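Local coordinates for pullulanase (Klebsiella oxytoca, PDB 2YOC), which hydrolyses the alpha-1,6-glucosidic linkages of pullulan and related branched alpha-glucans, and is a substrate of a type 2 secretion system, at residues Pro301-Val306 and Gly330-Gln335; Val306-Tyr311 and His321-Asp326; Asp523-Pro528 and Asn911-Thr916; Ser872-Arg877 and Tyr898-Pro903. All coordinates share one frame; numbering follows the deposited sequence.

Contact 1: Pro301-Val306 and Gly330-Gln335; sequences PTAQQV and GAWSWQ
W332 lays its indole against V306, and this pair forms the tight part of the contact. The CG2 methyl of V306 sits 3.4 Å from the centroid of the five-membered ring of W332, only 6° off the ring normal, a CH-pi contact made squarely over the face. That branch lies beside the backbone N of V306, anti to the carbonyl carbon, while CB of the same residue comes 3.8 Å from W332 CD2. The backbone of Q305 passes over the same face nearer the rim. A303 approaches differently: its carbonyl O meets the edge of the ring near its plane, 3.3 Å from W332 CZ2. The segments run into strands 305-311 and 331-336 of the antiparallel sheet in the carbohydrate-binding module 48 region, and the indole reaches past M323 and R325 of the intervening strand 317-326 to V306. Q304 and Q305 both face T350 of strand 344-353 in a classic beta bulge. Beside A303 the contact turns polar and takes in a water, which donates to A303 O at 2.6 Å. W332 NE1 bonds chiefly to A300 O; the water, at 3.3 Å from NE1, is a longer second partner. At the partly exposed end, the Q305 side chain crosses that of W332 at about a right angle, amide and ring planes 79° apart, with NE2 3.6 Å from W332 CZ3 and bonded weakly to V306 O.

Contact 2: Val306-Tyr311 and His321-Asp326; sequences VDVVVY and HPMTRD
M323, a selenomethionine, reaches toward strand 305-311 and touches two valines with its selenium end. With CG anti to the carbonyl carbon (chi1 -67°), its chain runs out extended through chi2 and bends only at chi3. SE comes 3.5 Å from V306 CG1, and CG lies 3.7 Å from V308 CG2, the side chains of M323 and V308 crossing at about a right angle. The valine methyls used here differ: V306 offers the branch anti to its backbone N, V308 the branch beside it. The segments belong to the beta hairpin of strands 305-311 and 317-326, the second interrupted at M323, in the carbohydrate-binding module 48 region. V308 and H321 make an antiparallel hydrogen-bonded pair, each N donating to the other's O at 2.8 Å, and M323 N donates to V306 O at 3.0 Å. D307 and P322 form the neighbouring non-hydrogen-bonded pair. There the carboxylate of D307, with CG beside its backbone N (chi1 -64°), brings OD1 to 3.2 Å from P322 CA and close to the proline CB. On the face shared with V308, V310 CG2 meets the edge of the H321 imidazole, 4.1 Å from ND1, while W334 of strand 331-336 stacks on that ring.

Contact 3: Asp523-Pro528 and Asn911-Thr916; sequences DSQDNP and NYEVIT
Q525 reaches across to the N-terminal part of helix 912-919, where its amide meets T916 and E913. The polar part of the contact centres on Q525 OE1, which lies 2.6 Å from T916 OG1. The T916 hydroxyl also has Y912 O, one turn back in the helix, at 3.0 Å, and its single proton could go to either acceptor. Van der Waals contacts follow along the glutamine chain. Extended beyond CG (chi2 166°), the Q525 side chain crosses that of T916 at about a right angle, with CB 3.7 Å from T916 CG2. On the other branch of the amide, NE2 rests 3.6 Å from E913 CG, so it meets the aliphatic part of the glutamate. Contacts at the edge of the Y912 ring complete the interface: it receives Q525 O, 3.6 Å from CD2, and P528 CG near its plane, 3.9 Å from CE2. The phenol OH itself bonds to P903 O. Here a loop of the Ins domain region, ahead of helix 529-537, meets the pullulanase-type C-terminal family region. At this surface junction the T916 hydroxyl can serve Q525 or its own helix carbonyl, and the remaining contacts are made largely through carbon atoms and the tyrosine edge.

Contact 4: Ser872-Arg877 and Tyr898-Pro903; sequences SKSFTR and YNVGMP
Segment 872-877 folds through a type I' beta turn from K873 to T876, and S874 and T876 come alongside Y898 and P903 of segment 898-903, with alpha carbons 4.8 Å apart at S874 and Y898. The S874 hydroxyl donates to G901 O at 2.8 Å, tilted 21° from the carbonyl plane, while its CB packs 3.5 Å from N899 N. S872 OG, anti to its backbone N (chi1 176°), lies in the plane of the Y898 ring at its edge, 3.4 Å from CD1; it also accepts from S874 N in an ST turn and bonds to D828. Further out on the tyrosine, F875 CZ approaches Y898 CE1 to 3.4 Å, the two rings meeting obliquely with planes at 63°, and the phenol OH, at the edge of the phenylalanine ring, bonds to K919 O. P903 covers the far end of the turn: its CB lies 3.4 Å from T876 OG1, and its CD contacts S874 O. The T876 hydroxyl bonds in turn to K873 O, which also accepts from T876 N. This is a buried pairing of two irregular loops that follow the last strand, 860-864, of the eight-stranded parallel barrel characteristic of alpha-amylase-family glycoside hydrolases.

Overall arrangement
The four contacts fall into two clusters on opposite sides of the chain's centre, with contacts 1 and 3 about 57 Å apart between centres. Contacts 1 and 2 share V306 and strand 305-311 within one beta sheet; the first is buried and relies on an indole face, the second is partly buried and adds regular backbone bonding. S333 O and T324 N probably bond between them. Contact 3 joins an Ins-domain loop, and contact 4 a loop after barrel strand 860-864, to the C-terminal family region; Y912 OH and P903 O probably bond between them. Contact 4 is buried and combines a serine hydroxyl bond to a backbone carbonyl with an oblique ring pair and proline packing, whereas contact 3 lies at the surface with one unsettled polar pair.

Contact 1: Pro301-Val306 and Gly330-Gln335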
loop_
_atom_site.group_PDB
_atom_site.type_symbol
_atom_site.label_atom_id
_atom_site.label_comp_id
_atom_site.label_asym_id
_atom_site.label_seq_id
_atom_site.Cartn_x
_atom_site.Cartn_y
_atom_site.Cartn_z
ATOM N N PRO B 301 -28.337 -47.038 10.902
ATOM C CA PRO B 301 -28.680 -47.019 12.336
ATOM C C PRO B 301 -30.124 -46.669 12.690
ATOM O O PRO B 301 -30.556 -46.938 13.819
ATOM C CB PRO B 301 -27.661 -46.042 12.922
ATOM C CG PRO B 301 -27.356 -45.117 11.798
ATOM C CD PRO B 301 -27.344 -45.979 10.582
ATOM N N THR B 302 -30.881 -46.116 11.736
ATOM C CA THR B 302 -32.275 -45.781 11.997
ATOM C C THR B 302 -33.264 -46.803 11.455
ATOM O O THR B 302 -34.414 -46.816 11.907
ATOM C CB THR B 302 -32.599 -44.369 11.532
ATOM O OG1 THR B 302 -32.645 -44.306 10.100
ATOM C CG2 THR B 302 -31.657 -43.345 12.121
ATOM N N ALA B 303 -32.840 -47.616 10.465
ATOM C CA ALA B 303 -33.693 -48.595 9.806
ATOM C C ALA B 303 -34.343 -49.505 10.811
ATOM O O ALA B 303 -33.698 -49.917 11.780
ATOM C CB ALA B 303 -32.917 -49.409 8.790
ATOM N N GLN B 304 -35.654 -49.719 10.633
ATOM C CA GLN B 304 -36.478 -50.584 11.456
ATOM C C GLN B 304 -36.234 -52.035 11.077
ATOM O O GLN B 304 -36.242 -52.901 11.944
ATOM C CB GLN B 304 -37.942 -50.193 11.311
ATOM C CG GLN B 304 -38.310 -49.085 12.274
ATOM C CD GLN B 304 -39.708 -48.589 12.079
ATOM O OE1 GLN B 304 -40.655 -49.359 11.816
ATOM N NE2 GLN B 304 -39.872 -47.289 12.275
ATOM N N GLN B 305 -35.965 -52.273 9.779
ATOM C CA GLN B 305 -35.633 -53.573 9.186
ATOM C C GLN B 305 -34.785 -53.408 7.899
ATOM O O GLN B 305 -34.954 -52.429 7.166
ATOM C CB GLN B 305 -36.889 -54.414 8.913
ATOM C CG GLN B 305 -36.609 -55.907 8.728
ATOM C CD GLN B 305 -35.867 -56.549 9.885
ATOM O OE1 GLN B 305 -36.244 -56.406 11.069
ATOM N NE2 GLN B 305 -34.783 -57.263 9.558
ATOM N N VAL B 306 -33.850 -54.352 7.669
ATOM C CA VAL B 306 -33.012 -54.467 6.477
ATOM C C VAL B 306 -32.929 -55.951 6.123
ATOM O O VAL B 306 -32.670 -56.761 7.011
ATOM C CB VAL B 306 -31.587 -53.857 6.615
ATOM C CG1 VAL B 306 -30.890 -53.781 5.252
ATOM C CG2 VAL B 306 -31.609 -52.489 7.277
ATOM N N GLY B 330 -25.164 -49.881 14.660
ATOM C CA GLY B 330 -26.300 -49.633 13.794
ATOM C C GLY B 330 -26.058 -50.176 12.384
ATOM O O GLY B 330 -26.778 -49.828 11.438
ATOM N N ALA B 331 -25.028 -51.039 12.227
ATOM C CA ALA B 331 -24.729 -51.711 10.976
ATOM C C ALA B 331 -25.510 -53.011 10.958
ATOM O O ALA B 331 -25.743 -53.594 12.020
ATOM C CB ALA B 331 -23.236 -51.987 10.872
ATOM N N TRP B 332 -25.952 -53.448 9.760
ATOM C CA TRP B 332 -26.714 -54.700 9.543
ATOM C C TRP B 332 -25.885 -55.631 8.699
ATOM O O TRP B 332 -25.270 -55.191 7.713
ATOM C CB TRP B 332 -28.042 -54.429 8.814
ATOM C CG TRP B 332 -28.989 -53.545 9.574
ATOM C CD1 TRP B 332 -28.869 -52.197 9.784
ATOM C CD2 TRP B 332 -30.228 -53.938 10.169
ATOM N NE1 TRP B 332 -29.962 -51.728 10.480
ATOM C CE2 TRP B 332 -30.808 -52.777 10.738
ATOM C CE3 TRP B 332 -30.919 -55.155 10.256
ATOM C CZ2 TRP B 332 -32.038 -52.801 11.402
ATOM C CZ3 TRP B 332 -32.146 -55.174 10.897
ATOM C CH2 TRP B 332 -32.688 -54.010 11.470
ATOM N N SER B 333 -25.825 -56.898 9.075
ATOM C CA SER B 333 -25.034 -57.819 8.265
ATOM C C SER B 333 -25.726 -59.141 7.997
ATOM O O SER B 333 -26.681 -59.503 8.689
ATOM C CB SER B 333 -23.637 -58.031 8.849
ATOM O OG SER B 333 -23.687 -58.759 10.063
ATOM N N TRP B 334 -25.241 -59.837 6.957
ATOM C CA TRP B 334 -25.715 -61.151 6.557
ATOM C C TRP B 334 -24.630 -61.872 5.784
ATOM O O TRP B 334 -24.045 -61.305 4.847
ATOM C CB TRP B 334 -27.032 -61.113 5.771
ATOM C CG TRP B 334 -27.550 -62.483 5.480
ATOM C CD1 TRP B 334 -28.156 -63.328 6.360
ATOM C CD2 TRP B 334 -27.365 -63.230 4.272
ATOM N NE1 TRP B 334 -28.417 -64.540 5.756
ATOM C CE2 TRP B 334 -27.925 -64.516 4.480
ATOM C CE3 TRP B 334 -26.816 -62.928 3.012
ATOM C CZ2 TRP B 334 -27.942 -65.505 3.482
ATOM C CZ3 TRP B 334 -26.829 -63.914 2.020
ATOM C CH2 TRP B 334 -27.382 -65.185 2.264
ATOM N N GLN B 335 -24.337 -63.123 6.226
ATOM C CA GLN B 335 -23.309 -63.978 5.655
ATOM C C GLN B 335 -23.940 -65.106 4.842
ATOM O O GLN B 335 -24.850 -65.800 5.314
ATOM C CB GLN B 335 -22.354 -64.502 6.751
ATOM C CG GLN B 335 -21.180 -65.349 6.226
ATOM C CD GLN B 335 -19.837 -64.640 6.227
ATOM O OE1 GLN B 335 -19.457 -63.945 7.183
ATOM N NE2 GLN B 335 -19.050 -64.857 5.172
HETATM O O HOH W 1 -31.230 -49.601 12.628
#

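Contact 2: Val306-Tyr311 and His321-Asp326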
loop_
_atom_site.group_PDB
_atom_site.type_symbol
_atom_site.label_atom_id
_atom_site.label_comp_id
_atom_site.label_asym_id
_atom_site.label_seq_id
_atom_site.Cartn_x
_atom_site.Cartn_y
_atom_site.Cartn_z
ATOM N N VAL B 306 -33.850 -54.352 7.669
ATOM C CA VAL B 306 -33.012 -54.467 6.477
ATOM C C VAL B 306 -32.929 -55.951 6.123
ATOM O O VAL B 306 -32.670 -56.761 7.011
ATOM C CB VAL B 306 -31.587 -53.857 6.615
ATOM C CG1 VAL B 306 -30.890 -53.781 5.252
ATOM C CG2 VAL B 306 -31.609 -52.489 7.277
ATOM N N ASP B 307 -33.139 -56.296 4.831
ATOM C CA ASP B 307 -33.045 -57.669 4.283
ATOM C C ASP B 307 -32.180 -57.647 3.009
ATOM O O ASP B 307 -32.256 -56.678 2.246
ATOM C CB ASP B 307 -34.436 -58.224 3.877
ATOM C CG ASP B 307 -35.491 -58.444 4.956
ATOM O OD1 ASP B 307 -35.206 -58.162 6.142
ATOM O OD2 ASP B 307 -36.616 -58.883 4.609
ATOM N N VAL B 308 -31.388 -58.700 2.751
ATOM C CA VAL B 308 -30.646 -58.782 1.495
ATOM C C VAL B 308 -31.606 -59.504 0.567
ATOM O O VAL B 308 -32.150 -60.544 0.943
ATOM C CB VAL B 308 -29.296 -59.548 1.550
ATOM C CG1 VAL B 308 -28.449 -59.249 0.309
ATOM C CG2 VAL B 308 -28.512 -59.243 2.815
ATOM N N VAL B 309 -31.839 -58.954 -0.617
ATOM C CA VAL B 309 -32.709 -59.597 -1.610
ATOM C C VAL B 309 -31.740 -60.037 -2.672
ATOM O O VAL B 309 -30.984 -59.198 -3.163
ATOM C CB VAL B 309 -33.804 -58.650 -2.186
ATOM C CG1 VAL B 309 -34.762 -59.406 -3.095
ATOM C CG2 VAL B 309 -34.565 -57.946 -1.073
ATOM N N VAL B 310 -31.708 -61.326 -2.978
ATOM C CA VAL B 310 -30.780 -61.872 -3.964
ATOM C C VAL B 310 -31.562 -62.224 -5.232
ATOM O O VAL B 310 -32.594 -62.902 -5.168
ATOM C CB VAL B 310 -29.961 -63.073 -3.397
ATOM C CG1 VAL B 310 -28.962 -63.613 -4.411
ATOM C CG2 VAL B 310 -29.254 -62.699 -2.099
ATOM N N TYR B 311 -31.057 -61.733 -6.376
ATOM C CA TYR B 311 -31.658 -61.908 -7.687
ATOM C C TYR B 311 -30.851 -62.737 -8.653
ATOM O O TYR B 311 -29.616 -62.666 -8.680
ATOM C CB TYR B 311 -31.890 -60.545 -8.338
ATOM C CG TYR B 311 -32.956 -59.716 -7.674
ATOM C CD1 TYR B 311 -34.289 -59.854 -8.027
ATOM C CD2 TYR B 311 -32.630 -58.762 -6.720
ATOM C CE1 TYR B 311 -35.270 -59.048 -7.464
ATOM C CE2 TYR B 311 -33.606 -57.972 -6.126
ATOM C CZ TYR B 311 -34.927 -58.120 -6.498
ATOM O OH TYR B 311 -35.913 -57.360 -5.916
ATOM N N HIS B 321 -33.128 -62.442 2.677
ATOM C CA HIS B 321 -32.570 -62.754 3.983
ATOM C C HIS B 321 -32.535 -61.583 4.959
ATOM O O HIS B 321 -31.735 -60.658 4.784
ATOM C CB HIS B 321 -31.170 -63.348 3.808
ATOM C CG HIS B 321 -31.091 -64.411 2.752
ATOM N ND1 HIS B 321 -30.538 -64.155 1.505
ATOM C CD2 HIS B 321 -31.510 -65.696 2.784
ATOM C CE1 HIS B 321 -30.610 -65.292 0.834
ATOM N NE2 HIS B 321 -31.192 -66.244 1.558
ATOM N N PRO B 322 -33.357 -61.621 6.030
ATOM C CA PRO B 322 -33.289 -60.550 7.037
ATOM C C PRO B 322 -31.902 -60.497 7.699
ATOM O O PRO B 322 -31.298 -61.539 7.990
ATOM C CB PRO B 322 -34.416 -60.902 8.006
ATOM C CG PRO B 322 -34.636 -62.320 7.825
ATOM C CD PRO B 322 -34.343 -62.646 6.405
HETATM N N MSE B 323 -31.360 -59.281 7.821
HETATM C CA MSE B 323 -30.029 -59.010 8.352
HETATM C C MSE B 323 -29.943 -58.902 9.869
HETATM O O MSE B 323 -30.959 -58.663 10.528
HETATM C CB MSE B 323 -29.453 -57.776 7.680
HETATM C CG MSE B 323 -29.180 -58.035 6.231
HETATM SE SE MSE B 323 -28.722 -56.474 5.257
HETATM C CE MSE B 323 -26.878 -56.769 5.107
ATOM N N THR B 324 -28.728 -59.080 10.421
ATOM C CA THR B 324 -28.478 -59.017 11.852
ATOM C C THR B 324 -27.976 -57.648 12.198
ATOM O O THR B 324 -26.963 -57.188 11.638
ATOM C CB THR B 324 -27.542 -60.157 12.297
ATOM O OG1 THR B 324 -28.138 -61.407 11.941
ATOM C CG2 THR B 324 -27.279 -60.149 13.790
ATOM N N ARG B 325 -28.670 -56.987 13.124
ATOM C CA ARG B 325 -28.287 -55.640 13.546
ATOM C C ARG B 325 -27.278 -55.700 14.693
ATOM O O ARG B 325 -27.487 -56.441 15.656
ATOM C CB ARG B 325 -29.535 -54.833 13.968
ATOM C CG ARG B 325 -29.293 -53.358 14.212
ATOM C CD ARG B 325 -30.529 -52.720 14.804
ATOM N NE ARG B 325 -30.490 -51.256 14.697
ATOM C CZ ARG B 325 -30.103 -50.433 15.670
ATOM N NH1 ARG B 325 -29.713 -50.914 16.846
ATOM N NH2 ARG B 325 -30.099 -49.123 15.475
ATOM N N ASP B 326 -26.190 -54.916 14.581
ATOM C CA ASP B 326 -25.220 -54.742 15.650
ATOM C C ASP B 326 -25.649 -53.444 16.306
ATOM O O ASP B 326 -25.701 -52.400 15.640
ATOM C CB ASP B 326 -23.778 -54.642 15.113
ATOM C CG ASP B 326 -22.715 -54.318 16.170
ATOM O OD1 ASP B 326 -22.881 -54.755 17.349
ATOM O OD2 ASP B 326 -21.705 -53.661 15.816
#

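Contact 3: Asp523-Pro528 and Asn911-Thr916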
loop_
_atom_site.group_PDB
_atom_site.type_symbol
_atom_site.label_atom_id
_atom_site.label_comp_id
_atom_site.label_asym_id
_atom_site.label_seq_id
_atom_site.Cartn_x
_atom_site.Cartn_y
_atom_site.Cartn_z
ATOM N N ASP B 523 -27.678 -21.005 -40.115
ATOM C CA ASP B 523 -27.505 -20.682 -38.699
ATOM C C ASP B 523 -26.919 -19.275 -38.566
ATOM O O ASP B 523 -25.954 -18.945 -39.256
ATOM C CB ASP B 523 -26.620 -21.735 -37.972
ATOM C CG ASP B 523 -26.467 -21.488 -36.471
ATOM O OD1 ASP B 523 -27.383 -21.872 -35.706
ATOM O OD2 ASP B 523 -25.443 -20.886 -36.065
ATOM N N SER B 524 -27.520 -18.452 -37.698
ATOM C CA SER B 524 -27.108 -17.069 -37.414
ATOM C C SER B 524 -27.588 -16.717 -36.018
ATOM O O SER B 524 -28.381 -17.473 -35.461
ATOM C CB SER B 524 -27.694 -16.094 -38.451
ATOM O OG SER B 524 -29.009 -15.609 -38.197
ATOM N N GLN B 525 -27.159 -15.571 -35.451
ATOM C CA GLN B 525 -27.636 -15.184 -34.121
ATOM C C GLN B 525 -29.184 -15.048 -34.050
ATOM O O GLN B 525 -29.790 -15.388 -33.031
ATOM C CB GLN B 525 -26.886 -13.956 -33.568
ATOM C CG GLN B 525 -27.318 -12.600 -34.115
ATOM C CD GLN B 525 -26.777 -11.473 -33.275
ATOM O OE1 GLN B 525 -25.851 -10.775 -33.683
ATOM N NE2 GLN B 525 -27.341 -11.262 -32.084
ATOM N N ASP B 526 -29.811 -14.611 -35.162
ATOM C CA ASP B 526 -31.269 -14.450 -35.297
ATOM C C ASP B 526 -31.988 -15.806 -35.594
ATOM O O ASP B 526 -33.180 -15.945 -35.302
ATOM C CB ASP B 526 -31.623 -13.372 -36.352
ATOM C CG ASP B 526 -30.835 -12.073 -36.235
ATOM O OD1 ASP B 526 -31.142 -11.264 -35.314
ATOM O OD2 ASP B 526 -29.917 -11.859 -37.069
ATOM N N ASN B 527 -31.258 -16.791 -36.156
ATOM C CA ASN B 527 -31.785 -18.130 -36.421
ATOM C C ASN B 527 -30.814 -19.196 -35.869
ATOM O O ASN B 527 -29.985 -19.736 -36.617
ATOM C CB ASN B 527 -32.109 -18.350 -37.903
ATOM C CG ASN B 527 -32.762 -19.691 -38.183
ATOM O OD1 ASN B 527 -33.757 -20.083 -37.561
ATOM N ND2 ASN B 527 -32.219 -20.417 -39.138
ATOM N N PRO B 528 -30.880 -19.474 -34.542
ATOM C CA PRO B 528 -29.954 -20.457 -33.944
ATOM C C PRO B 528 -30.451 -21.911 -34.031
ATOM O O PRO B 528 -30.579 -22.602 -33.016
ATOM C CB PRO B 528 -29.795 -19.949 -32.500
ATOM C CG PRO B 528 -30.921 -18.923 -32.299
ATOM C CD PRO B 528 -31.777 -18.904 -33.520
ATOM N N ASN B 911 -24.497 -13.559 -25.221
ATOM C CA ASN B 911 -23.185 -13.305 -25.835
ATOM C C ASN B 911 -23.173 -13.390 -27.370
ATOM O O ASN B 911 -22.105 -13.244 -27.989
ATOM C CB ASN B 911 -22.140 -14.274 -25.256
ATOM C CG ASN B 911 -22.153 -14.406 -23.755
ATOM O OD1 ASN B 911 -21.938 -13.444 -23.018
ATOM N ND2 ASN B 911 -22.350 -15.623 -23.276
ATOM N N TYR B 912 -24.360 -13.623 -27.968
ATOM C CA TYR B 912 -24.601 -13.773 -29.405
ATOM C C TYR B 912 -24.092 -12.568 -30.228
ATOM O O TYR B 912 -23.406 -12.763 -31.247
ATOM C CB TYR B 912 -26.101 -14.027 -29.645
ATOM C CG TYR B 912 -26.559 -15.468 -29.528
ATOM C CD1 TYR B 912 -25.834 -16.396 -28.784
ATOM C CD2 TYR B 912 -27.717 -15.906 -30.164
ATOM C CE1 TYR B 912 -26.246 -17.724 -28.685
ATOM C CE2 TYR B 912 -28.149 -17.227 -30.059
ATOM C CZ TYR B 912 -27.411 -18.134 -29.317
ATOM O OH TYR B 912 -27.830 -19.439 -29.222
ATOM N N GLU B 913 -24.386 -11.330 -29.746
ATOM C CA GLU B 913 -23.965 -10.063 -30.364
ATOM C C GLU B 913 -22.431 -9.925 -30.407
ATOM O O GLU B 913 -21.877 -9.395 -31.374
ATOM C CB GLU B 913 -24.596 -8.871 -29.623
ATOM C CG GLU B 913 -26.065 -8.647 -29.948
ATOM C CD GLU B 913 -26.761 -7.622 -29.065
ATOM O OE1 GLU B 913 -27.110 -7.969 -27.913
ATOM O OE2 GLU B 913 -26.976 -6.478 -29.531
ATOM N N VAL B 914 -21.759 -10.413 -29.354
ATOM C CA VAL B 914 -20.299 -10.413 -29.214
ATOM C C VAL B 914 -19.729 -11.469 -30.161
ATOM O O VAL B 914 -18.772 -11.187 -30.881
ATOM C CB VAL B 914 -19.884 -10.634 -27.739
ATOM C CG1 VAL B 914 -18.379 -10.479 -27.550
ATOM C CG2 VAL B 914 -20.613 -9.655 -26.848
ATOM N N ILE B 915 -20.345 -12.664 -30.176
ATOM C CA ILE B 915 -19.958 -13.767 -31.046
ATOM C C ILE B 915 -19.999 -13.286 -32.498
ATOM O O ILE B 915 -18.976 -13.372 -33.173
ATOM C CB ILE B 915 -20.821 -15.042 -30.795
ATOM C CG1 ILE B 915 -20.489 -15.680 -29.418
ATOM C CG2 ILE B 915 -20.656 -16.066 -31.932
ATOM C CD1 ILE B 915 -21.625 -16.435 -28.740
ATOM N N THR B 916 -21.131 -12.713 -32.953
ATOM C CA THR B 916 -21.234 -12.236 -34.345
ATOM C C THR B 916 -20.140 -11.217 -34.747
ATOM O O THR B 916 -19.548 -11.326 -35.830
ATOM C CB THR B 916 -22.670 -11.851 -34.732
ATOM O OG1 THR B 916 -23.237 -11.047 -33.700
ATOM C CG2 THR B 916 -23.552 -13.068 -34.997
#

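Contact 4: Ser872-Arg877 and Tyr898-Pro903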
loop_
_atom_site.group_PDB
_atom_site.type_symbol
_atom_site.label_atom_id
_atom_site.label_comp_id
_atom_site.label_asym_id
_atom_site.label_seq_id
_atom_site.Cartn_x
_atom_site.Cartn_y
_atom_site.Cartn_z
ATOM N N SER B 872 -11.906 -25.709 -30.305
ATOM C CA SER B 872 -13.028 -24.800 -30.244
ATOM C C SER B 872 -14.319 -25.568 -29.908
ATOM O O SER B 872 -14.443 -26.761 -30.184
ATOM C CB SER B 872 -13.168 -24.057 -31.563
ATOM O OG SER B 872 -14.314 -23.219 -31.564
ATOM N N LYS B 873 -15.261 -24.868 -29.276
ATOM C CA LYS B 873 -16.588 -25.347 -28.880
ATOM C C LYS B 873 -17.619 -24.369 -29.497
ATOM O O LYS B 873 -18.781 -24.338 -29.095
ATOM C CB LYS B 873 -16.690 -25.399 -27.330
ATOM C CG LYS B 873 -15.914 -26.566 -26.744
ATOM C CD LYS B 873 -15.997 -26.661 -25.231
ATOM C CE LYS B 873 -15.130 -27.791 -24.702
ATOM N NZ LYS B 873 -15.255 -27.947 -23.232
ATOM N N SER B 874 -17.172 -23.602 -30.509
ATOM C CA SER B 874 -17.917 -22.549 -31.192
ATOM C C SER B 874 -18.672 -21.637 -30.211
ATOM O O SER B 874 -19.877 -21.372 -30.320
ATOM C CB SER B 874 -18.667 -23.024 -32.447
ATOM O OG SER B 874 -19.998 -23.474 -32.258
ATOM N N PHE B 875 -17.881 -21.205 -29.200
ATOM C CA PHE B 875 -18.201 -20.291 -28.104
ATOM C C PHE B 875 -19.047 -20.879 -26.962
ATOM O O PHE B 875 -19.529 -20.121 -26.102
ATOM C CB PHE B 875 -18.692 -18.920 -28.625
ATOM C CG PHE B 875 -17.728 -18.246 -29.583
ATOM C CD1 PHE B 875 -16.633 -17.528 -29.107
ATOM C CD2 PHE B 875 -17.901 -18.349 -30.960
ATOM C CE1 PHE B 875 -15.737 -16.919 -29.987
ATOM C CE2 PHE B 875 -17.008 -17.732 -31.841
ATOM C CZ PHE B 875 -15.941 -17.011 -31.349
ATOM N N THR B 876 -19.188 -22.227 -26.917
ATOM C CA THR B 876 -19.956 -22.858 -25.848
ATOM C C THR B 876 -19.212 -22.665 -24.538
ATOM O O THR B 876 -18.012 -22.940 -24.470
ATOM C CB THR B 876 -20.246 -24.329 -26.148
ATOM O OG1 THR B 876 -20.787 -24.423 -27.455
ATOM C CG2 THR B 876 -21.245 -24.934 -25.180
ATOM N N ARG B 877 -19.906 -22.145 -23.519
ATOM C CA ARG B 877 -19.317 -21.916 -22.211
ATOM C C ARG B 877 -19.381 -23.198 -21.361
ATOM O O ARG B 877 -18.329 -23.713 -20.949
ATOM C CB ARG B 877 -19.970 -20.702 -21.540
ATOM C CG ARG B 877 -19.554 -20.461 -20.096
ATOM C CD ARG B 877 -19.987 -19.092 -19.596
ATOM N NE ARG B 877 -21.431 -18.969 -19.351
ATOM C CZ ARG B 877 -22.012 -19.186 -18.174
ATOM N NH1 ARG B 877 -21.300 -19.620 -17.141
ATOM N NH2 ARG B 877 -23.320 -19.017 -18.034
ATOM N N TYR B 898 -14.454 -24.885 -34.980
ATOM C CA TYR B 898 -14.857 -23.493 -34.800
ATOM C C TYR B 898 -15.979 -23.162 -35.763
ATOM O O TYR B 898 -16.025 -23.745 -36.845
ATOM C CB TYR B 898 -13.648 -22.568 -34.993
ATOM C CG TYR B 898 -13.910 -21.086 -34.814
ATOM C CD1 TYR B 898 -13.979 -20.517 -33.543
ATOM C CD2 TYR B 898 -13.990 -20.235 -35.911
ATOM C CE1 TYR B 898 -14.167 -19.145 -33.371
ATOM C CE2 TYR B 898 -14.175 -18.860 -35.751
ATOM C CZ TYR B 898 -14.263 -18.320 -34.478
ATOM O OH TYR B 898 -14.450 -16.968 -34.320
ATOM N N ASN B 899 -16.902 -22.266 -35.357
ATOM C CA ASN B 899 -18.058 -21.833 -36.163
ATOM C C ASN B 899 -18.798 -23.039 -36.788
ATOM O O ASN B 899 -18.688 -23.326 -37.996
ATOM C CB ASN B 899 -17.638 -20.775 -37.207
ATOM C CG ASN B 899 -18.749 -20.227 -38.037
ATOM O OD1 ASN B 899 -19.837 -19.933 -37.549
ATOM N ND2 ASN B 899 -18.491 -20.101 -39.323
ATOM N N VAL B 900 -19.465 -23.795 -35.905
ATOM C CA VAL B 900 -20.223 -24.993 -36.249
ATOM C C VAL B 900 -21.666 -24.802 -35.809
ATOM O O VAL B 900 -22.459 -25.741 -35.869
ATOM C CB VAL B 900 -19.585 -26.284 -35.674
ATOM C CG1 VAL B 900 -18.230 -26.557 -36.313
ATOM C CG2 VAL B 900 -19.474 -26.243 -34.144
ATOM N N GLY B 901 -21.981 -23.580 -35.383
ATOM C CA GLY B 901 -23.308 -23.185 -34.925
ATOM C C GLY B 901 -23.285 -22.229 -33.752
ATOM O O GLY B 901 -22.248 -22.049 -33.108
HETATM N N MSE B 902 -24.430 -21.606 -33.469
HETATM C CA MSE B 902 -24.535 -20.714 -32.322
HETATM C C MSE B 902 -24.587 -21.599 -31.076
HETATM O O MSE B 902 -25.272 -22.616 -31.113
HETATM C CB MSE B 902 -25.796 -19.820 -32.400
HETATM C CG MSE B 902 -25.758 -18.751 -33.495
HETATM SE SE MSE B 902 -24.128 -17.653 -33.591
HETATM C CE MSE B 902 -24.458 -16.402 -32.144
ATOM N N PRO B 903 -23.852 -21.289 -29.986
ATOM C CA PRO B 903 -23.903 -22.160 -28.791
ATOM C C PRO B 903 -25.248 -22.093 -28.046
ATOM O O PRO B 903 -26.120 -21.309 -28.444
ATOM C CB PRO B 903 -22.741 -21.650 -27.947
ATOM C CG PRO B 903 -22.581 -20.231 -28.328
ATOM C CD PRO B 903 -22.971 -20.121 -29.771
#